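Local coordinates for protein aminotransferase (Streptomyces pactum, PDB 4ZM4) that belongs to the class-III aminotransferase family of pyridoxal-phosphate-dependent proteins and forms an assembly of two chains, at residues E78-D81 and A82-Q86; G232-Q235 and L236-E239; D433-A436 and G437-R441. The protein carries 1 engineered substitution. All coordinates share one frame; numbering follows the deposited sequence.

Interaction 1: E78-D81 and A82-Q86; sequences EVLD and AVADQ
L80 and A84 lie one turn apart on helix 77-89, at a face where this alpha-helix meets the second subunit of the assembly. CD1 of L80 lies 4.2 Å from CB of A84, a light apolar touch along the helix surface. Both side chains also pack against A84 of the second subunit, so this small patch belongs to the dimer interface. V83 is turned differently. Its CG1 stands anti to its own backbone N (chi1 176°), which sets CG2 beside that N and over the carbonyl of the preceding turn, with CG2 of V83 3.4 Å from O of V79. That same oxygen accepts the amide of V83, the V83 N to V79 O bond measuring 3.2 Å, and A82 CB borders it as well, 3.9 Å from V79 O. A82 and V83 rest on helix 315-329, A82 against A323 and V83 against A320.

On the polar side, D85 meets D81 through its CB and the D81 carbonyl, both carboxylates taking no part. CB of D85 sits 3.4 Å from O of D81. With CG of D85 anti to its backbone N (chi1 -176°), the carboxylate is carried off the preceding turn, and its OD2 makes salt bridges with K89 and R319. The shortest of the three backbone bonds joining E78-D81 to A82-Q86 is A84 N to L80 O, at 2.8 Å with an N-H...O angle of 173°.

Interaction 2: G232-Q235 and L236-E239; sequences GFLQ and LLRE
The isobutyl end of L237 overlaps two side chains of the preceding turn, F233 and L234, through a single methyl. L237 CD1 approaches the F233 ring obliquely at CE2, 4.3 Å away. The same methyl lies 4.3 Å from CD2 of L234, so it bridges the aromatic and the aliphatic neighbour. A first torsion of -104° takes L237 off the usual staggered positions, which may reflect strain or the limits of the model at this resolution. Closer to the backbone, CB of L237 borders the carbonyls of both residues, the nearer being O of L234 at 3.5 Å.

L236 reaches out along a different flank. Its CB is set 3.4 Å from O of G232 and equally near O of F233, where the first turn of the helix begins. G232 occupies the N-cap, with a positive phi that suits glycine, and its carbonyl O accepts the amide of L236 at 2.9 Å. Helix 233-244, which starts here, is the helix of a beta-alpha-beta unit between strands 212-217 and 247-251 of the seven-stranded mixed sheet. F233, L236 and L237 turn against helix 198-208, F233 and L237 both meeting L201, while the rings of F233 and W195 meet with nearly perpendicular planes.

R238 and Q235 touch through the base of the arginine, its CB 3.5 Å from O of Q235. Bends at chi2 and chi3 then lead the chain away to D273, with which NH2 of R238 forms a salt bridge, and to O of E271, which NH1 donates to. The R238 amide gives a nearly straight bond to the preceding turn, R238 N to L234 O at 3.0 Å with an N-H...O angle of 172°.

Interaction 3: D433-A436 and G437-R441; sequences DKVA and GALQR
V435 and L439 lie side by side on helix 429-444, an i to i+4 pair one turn apart on an alpha-helix and pointing the same way, and their methyls make the closest apolar touch here: CG1 of V435 to CD1 of L439, 3.6 Å. V435 holds CG1 anti to its backbone N (chi1 166°), beside its own carbonyl carbon, where it meets L439. L439 answers with CG beside its own backbone N, bringing CG to 3.5 Å from O of V435. That oxygen also accepts the L439 amide at 2.8 Å. A436, on the neighbouring flank, meets Q440 through its carbonyl, the Q440 N to A436 O bond being 2.9 Å.

One shell further out, helix 429-444 packs between helix 334-355 and strand 59-62: V435 rests on I61 and L63, and L439 on V349 and F413, while A436 lies against T348 and V352. On another flank NH2 of R441 forms a salt bridge with E409, which also touches A438.

The V435 carbonyl is thus both hydrogen-bonded and bordered by the leucine's carbons: the pair combines a short backbone bond with dispersion contact between buried methyls, an arrangement likely to restrict water's approach to that peptide oxygen.

All three contacts are local, each within one helix, so none closes a loop; along the chain they follow in series and neither nest nor cross. Interaction 1, on helix 77-89, comes first and lines the junction between the two subunits beside helix 315-329. Interaction 2 opens helix 233-244, flanking the seven-stranded sheet, across the chain's centre from interaction 1; their centres are about 40 Å apart. Interaction 3 lies on helix 429-444 near the C terminus, joining helix 334-355 to the four-stranded mixed sheet at strand 59-62. Its centre is about 35 Å from that of interaction 1 and about 40 Å from that of interaction 2.

Interaction 1: E78-D81 and A82-Q86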
loop_
_atom_site.group_PDB
_atom_site.type_symbol
_atom_site.label_atom_id
_atom_site.label_comp_id
_atom_site.label_asym_id
_atom_site.label_seq_id
_atom_site.Cartn_x
_atom_site.Cartn_y
_atom_site.Cartn_z
ATOM N N GLU B 78 2.656 -12.770 -20.477
ATOM C CA GLU B 78 1.683 -11.856 -21.051
ATOM C C GLU B 78 1.446 -10.642 -20.185
ATOM O O GLU B 78 1.022 -9.607 -20.684
ATOM C CB GLU B 78 0.349 -12.562 -21.297
ATOM C CG GLU B 78 0.396 -13.588 -22.410
ATOM C CD GLU B 78 -0.849 -14.436 -22.448
ATOM O OE1 GLU B 78 -0.976 -15.325 -21.573
ATOM O OE2 GLU B 78 -1.703 -14.226 -23.343
ATOM N N VAL B 79 1.718 -10.761 -18.897
ATOM C CA VAL B 79 1.572 -9.649 -17.981
ATOM C C VAL B 79 2.923 -9.016 -17.610
ATOM O O VAL B 79 3.008 -7.799 -17.497
ATOM C CB VAL B 79 0.776 -10.108 -16.729
ATOM C CG1 VAL B 79 0.664 -9.012 -15.676
ATOM C CG2 VAL B 79 -0.621 -10.591 -17.149
ATOM N N LEU B 80 3.956 -9.820 -17.367
ATOM C CA LEU B 80 5.341 -9.288 -17.240
ATOM C C LEU B 80 5.603 -8.290 -18.333
ATOM O O LEU B 80 5.985 -7.161 -18.059
ATOM C CB LEU B 80 6.424 -10.406 -17.314
ATOM C CG LEU B 80 7.749 -10.269 -18.152
ATOM C CD1 LEU B 80 8.813 -9.315 -17.597
ATOM C CD2 LEU B 80 8.412 -11.614 -18.380
ATOM N N ASP B 81 5.413 -8.724 -19.577
ATOM C CA ASP B 81 5.848 -7.956 -20.733
ATOM C C ASP B 81 5.175 -6.611 -20.811
ATOM O O ASP B 81 5.810 -5.619 -21.147
ATOM C CB ASP B 81 5.569 -8.717 -22.035
ATOM C CG ASP B 81 6.470 -9.932 -22.221
ATOM O OD1 ASP B 81 7.485 -10.071 -21.491
ATOM O OD2 ASP B 81 6.160 -10.737 -23.129
ATOM N N ALA B 82 3.878 -6.569 -20.524
ATOM C CA ALA B 82 3.154 -5.295 -20.506
ATOM C C ALA B 82 3.704 -4.348 -19.413
ATOM O O ALA B 82 3.944 -3.151 -19.661
ATOM C CB ALA B 82 1.657 -5.520 -20.343
ATOM N N VAL B 83 3.964 -4.886 -18.230
ATOM C CA VAL B 83 4.465 -4.056 -17.117
ATOM C C VAL B 83 5.882 -3.567 -17.376
ATOM O O VAL B 83 6.174 -2.382 -17.200
ATOM C CB VAL B 83 4.381 -4.801 -15.783
ATOM C CG1 VAL B 83 4.999 -3.977 -14.672
ATOM C CG2 VAL B 83 2.936 -5.128 -15.453
ATOM N N ALA B 84 6.732 -4.435 -17.905
ATOM C CA ALA B 84 8.082 -4.035 -18.310
ATOM C C ALA B 84 8.093 -2.970 -19.408
ATOM O O ALA B 84 8.914 -2.049 -19.405
ATOM C CB ALA B 84 8.874 -5.248 -18.768
ATOM N N ASP B 85 7.181 -3.084 -20.359
ATOM C CA ASP B 85 7.022 -2.048 -21.365
ATOM C C ASP B 85 6.668 -0.687 -20.743
ATOM O O ASP B 85 7.130 0.346 -21.198
ATOM C CB ASP B 85 5.939 -2.450 -22.356
ATOM C CG ASP B 85 5.800 -1.454 -23.489
ATOM O OD1 ASP B 85 6.819 -1.196 -24.130
ATOM O OD2 ASP B 85 4.691 -0.942 -23.741
ATOM N N GLN B 86 5.831 -0.708 -19.721
ATOM C CA GLN B 86 5.451 0.512 -19.027
ATOM C C GLN B 86 6.610 1.158 -18.282
ATOM O O GLN B 86 6.684 2.388 -18.218
ATOM C CB GLN B 86 4.303 0.259 -18.040
ATOM C CG GLN B 86 3.529 1.518 -17.713
ATOM C CD GLN B 86 3.066 2.208 -18.988
ATOM O OE1 GLN B 86 2.412 1.596 -19.812
ATOM N NE2 GLN B 86 3.404 3.485 -19.137
#

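Interaction 2: G232-Q235 and L236-E239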
loop_
_atom_site.group_PDB
_atom_site.type_symbol
_atom_site.label_atom_id
_atom_site.label_comp_id
_atom_site.label_asym_id
_atom_site.label_seq_id
_atom_site.Cartn_x
_atom_site.Cartn_y
_atom_site.Cartn_z
ATOM N N GLY B 232 -29.209 -17.885 1.115
ATOM C CA GLY B 232 -29.983 -16.696 1.494
ATOM C C GLY B 232 -29.300 -15.637 2.366
ATOM O O GLY B 232 -29.906 -14.590 2.643
ATOM N N PHE B 233 -28.069 -15.897 2.830
ATOM C CA PHE B 233 -27.446 -14.985 3.769
ATOM C C PHE B 233 -27.045 -13.669 3.128
ATOM O O PHE B 233 -27.339 -12.600 3.668
ATOM C CB PHE B 233 -26.267 -15.621 4.472
ATOM C CG PHE B 233 -25.819 -14.858 5.667
ATOM C CD1 PHE B 233 -26.584 -14.857 6.820
ATOM C CD2 PHE B 233 -24.636 -14.120 5.644
ATOM C CE1 PHE B 233 -26.151 -14.179 7.959
ATOM C CE2 PHE B 233 -24.222 -13.418 6.758
ATOM C CZ PHE B 233 -24.971 -13.450 7.916
ATOM N N LEU B 234 -26.382 -13.715 1.985
ATOM C CA LEU B 234 -26.042 -12.480 1.276
ATOM C C LEU B 234 -27.294 -11.716 0.870
ATOM O O LEU B 234 -27.314 -10.481 0.897
ATOM C CB LEU B 234 -25.173 -12.755 0.052
ATOM C CG LEU B 234 -23.809 -13.368 0.357
ATOM C CD1 LEU B 234 -23.064 -13.612 -0.952
ATOM C CD2 LEU B 234 -22.994 -12.472 1.291
ATOM N N GLN B 235 -28.340 -12.434 0.476
ATOM C CA GLN B 235 -29.584 -11.799 0.068
ATOM C C GLN B 235 -30.116 -11.020 1.273
ATOM O O GLN B 235 -30.571 -9.877 1.139
ATOM C CB GLN B 235 -30.603 -12.846 -0.421
ATOM C CG GLN B 235 -30.225 -13.508 -1.752
ATOM C CD GLN B 235 -29.061 -14.507 -1.682
ATOM O OE1 GLN B 235 -28.553 -14.857 -0.593
ATOM N NE2 GLN B 235 -28.673 -15.016 -2.840
ATOM N N LEU B 236 -30.067 -11.666 2.433
ATOM C CA LEU B 236 -30.554 -11.087 3.664
ATOM C C LEU B 236 -29.779 -9.833 4.006
ATOM O O LEU B 236 -30.374 -8.838 4.444
ATOM C CB LEU B 236 -30.466 -12.097 4.816
ATOM C CG LEU B 236 -30.923 -11.594 6.194
ATOM C CD1 LEU B 236 -32.378 -11.159 6.186
ATOM C CD2 LEU B 236 -30.702 -12.672 7.254
ATOM N N LEU B 237 -28.460 -9.880 3.816
ATOM C CA LEU B 237 -27.597 -8.741 4.096
ATOM C C LEU B 237 -27.946 -7.568 3.243
ATOM O O LEU B 237 -28.069 -6.443 3.718
ATOM C CB LEU B 237 -26.131 -9.092 3.853
ATOM C CG LEU B 237 -25.246 -9.344 5.053
ATOM C CD1 LEU B 237 -23.866 -9.765 4.547
ATOM C CD2 LEU B 237 -25.131 -8.089 5.926
ATOM N N ARG B 238 -28.090 -7.825 1.957
ATOM C CA ARG B 238 -28.505 -6.806 0.979
ATOM C C ARG B 238 -29.857 -6.180 1.352
ATOM O O ARG B 238 -30.090 -4.982 1.129
ATOM C CB ARG B 238 -28.571 -7.435 -0.449
ATOM C CG ARG B 238 -29.158 -6.548 -1.556
ATOM C CD ARG B 238 -28.296 -5.348 -1.894
ATOM N NE ARG B 238 -28.242 -4.317 -0.861
ATOM C CZ ARG B 238 -27.513 -3.194 -0.930
ATOM N NH1 ARG B 238 -26.785 -2.898 -2.021
ATOM N NH2 ARG B 238 -27.523 -2.345 0.090
ATOM N N GLU B 239 -30.773 -6.991 1.873
ATOM C CA GLU B 239 -32.088 -6.467 2.204
ATOM C C GLU B 239 -32.019 -5.551 3.428
ATOM O O GLU B 239 -32.597 -4.487 3.429
ATOM C CB GLU B 239 -33.065 -7.613 2.449
ATOM C CG GLU B 239 -34.532 -7.210 2.446
ATOM C CD GLU B 239 -35.435 -8.389 2.776
ATOM O OE1 GLU B 239 -35.334 -9.420 2.076
ATOM O OE2 GLU B 239 -36.254 -8.293 3.703
#

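Interaction 3: D433-A436 and G437-R441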
loop_
_atom_site.group_PDB
_atom_site.type_symbol
_atom_site.label_atom_id
_atom_site.label_comp_id
_atom_site.label_asym_id
_atom_site.label_seq_id
_atom_site.Cartn_x
_atom_site.Cartn_y
_atom_site.Cartn_z
ATOM N N ASP B 433 -1.546 -34.792 -9.711
ATOM C CA ASP B 433 -1.142 -36.186 -9.472
ATOM C C ASP B 433 0.147 -36.256 -8.637
ATOM O O ASP B 433 0.224 -37.035 -7.705
ATOM C CB ASP B 433 -1.021 -36.996 -10.789
ATOM C CG ASP B 433 -2.397 -37.311 -11.436
ATOM O OD1 ASP B 433 -3.454 -37.165 -10.780
ATOM O OD2 ASP B 433 -2.414 -37.728 -12.605
ATOM N N LYS B 434 1.146 -35.428 -8.942
ATOM C CA LYS B 434 2.336 -35.337 -8.071
ATOM C C LYS B 434 1.974 -34.888 -6.667
ATOM O O LYS B 434 2.547 -35.362 -5.695
ATOM C CB LYS B 434 3.382 -34.380 -8.633
ATOM C CG LYS B 434 4.087 -34.883 -9.876
ATOM C CD LYS B 434 5.326 -34.048 -10.182
ATOM C CE LYS B 434 5.925 -34.435 -11.532
ATOM N NZ LYS B 434 7.214 -33.727 -11.782
ATOM N N VAL B 435 1.045 -33.948 -6.550
ATOM C CA VAL B 435 0.654 -33.469 -5.228
ATOM C C VAL B 435 0.074 -34.626 -4.408
ATOM O O VAL B 435 0.410 -34.801 -3.238
ATOM C CB VAL B 435 -0.332 -32.298 -5.320
ATOM C CG1 VAL B 435 -0.996 -32.033 -3.976
ATOM C CG2 VAL B 435 0.392 -31.052 -5.845
ATOM N N ALA B 436 -0.777 -35.417 -5.060
ATOM C CA ALA B 436 -1.377 -36.602 -4.443
ATOM C C ALA B 436 -0.321 -37.532 -3.826
ATOM O O ALA B 436 -0.404 -37.883 -2.660
ATOM C CB ALA B 436 -2.192 -37.359 -5.485
ATOM N N GLY B 437 0.658 -37.913 -4.641
ATOM C CA GLY B 437 1.758 -38.722 -4.201
ATOM C C GLY B 437 2.451 -38.116 -3.008
ATOM O O GLY B 437 2.697 -38.807 -2.006
ATOM N N ALA B 438 2.747 -36.810 -3.085
ATOM C CA ALA B 438 3.444 -36.118 -1.999
ATOM C C ALA B 438 2.610 -36.122 -0.711
ATOM O O ALA B 438 3.161 -36.273 0.364
ATOM C CB ALA B 438 3.827 -34.712 -2.422
ATOM N N LEU B 439 1.293 -35.948 -0.818
ATOM C CA LEU B 439 0.421 -35.921 0.360
ATOM C C LEU B 439 0.266 -37.299 0.969
ATOM O O LEU B 439 0.196 -37.433 2.195
ATOM C CB LEU B 439 -0.958 -35.303 0.036
ATOM C CG LEU B 439 -0.931 -33.780 -0.197
ATOM C CD1 LEU B 439 -2.245 -33.285 -0.802
ATOM C CD2 LEU B 439 -0.643 -33.028 1.096
ATOM N N GLN B 440 0.157 -38.307 0.109
ATOM C CA GLN B 440 0.127 -39.728 0.519
ATOM C C GLN B 440 1.382 -40.074 1.361
ATOM O O GLN B 440 1.281 -40.551 2.488
ATOM C CB GLN B 440 0.025 -40.615 -0.731
ATOM C CG GLN B 440 0.853 -41.888 -0.763
ATOM C CD GLN B 440 0.188 -43.018 -0.034
ATOM O OE1 GLN B 440 -1.031 -43.152 -0.072
ATOM N NE2 GLN B 440 0.983 -43.857 0.628
ATOM N N ARG B 441 2.553 -39.772 0.809
ATOM C CA ARG B 441 3.816 -40.031 1.493
ATOM C C ARG B 441 3.903 -39.281 2.831
ATOM O O ARG B 441 4.337 -39.844 3.832
ATOM C CB ARG B 441 4.997 -39.686 0.570
ATOM C CG ARG B 441 5.612 -40.912 -0.107
ATOM C CD ARG B 441 6.075 -40.721 -1.548
ATOM N NE ARG B 441 6.545 -39.368 -1.822
ATOM C CZ ARG B 441 6.310 -38.691 -2.952
ATOM N NH1 ARG B 441 5.607 -39.232 -3.948
ATOM N NH2 ARG B 441 6.777 -37.450 -3.087
#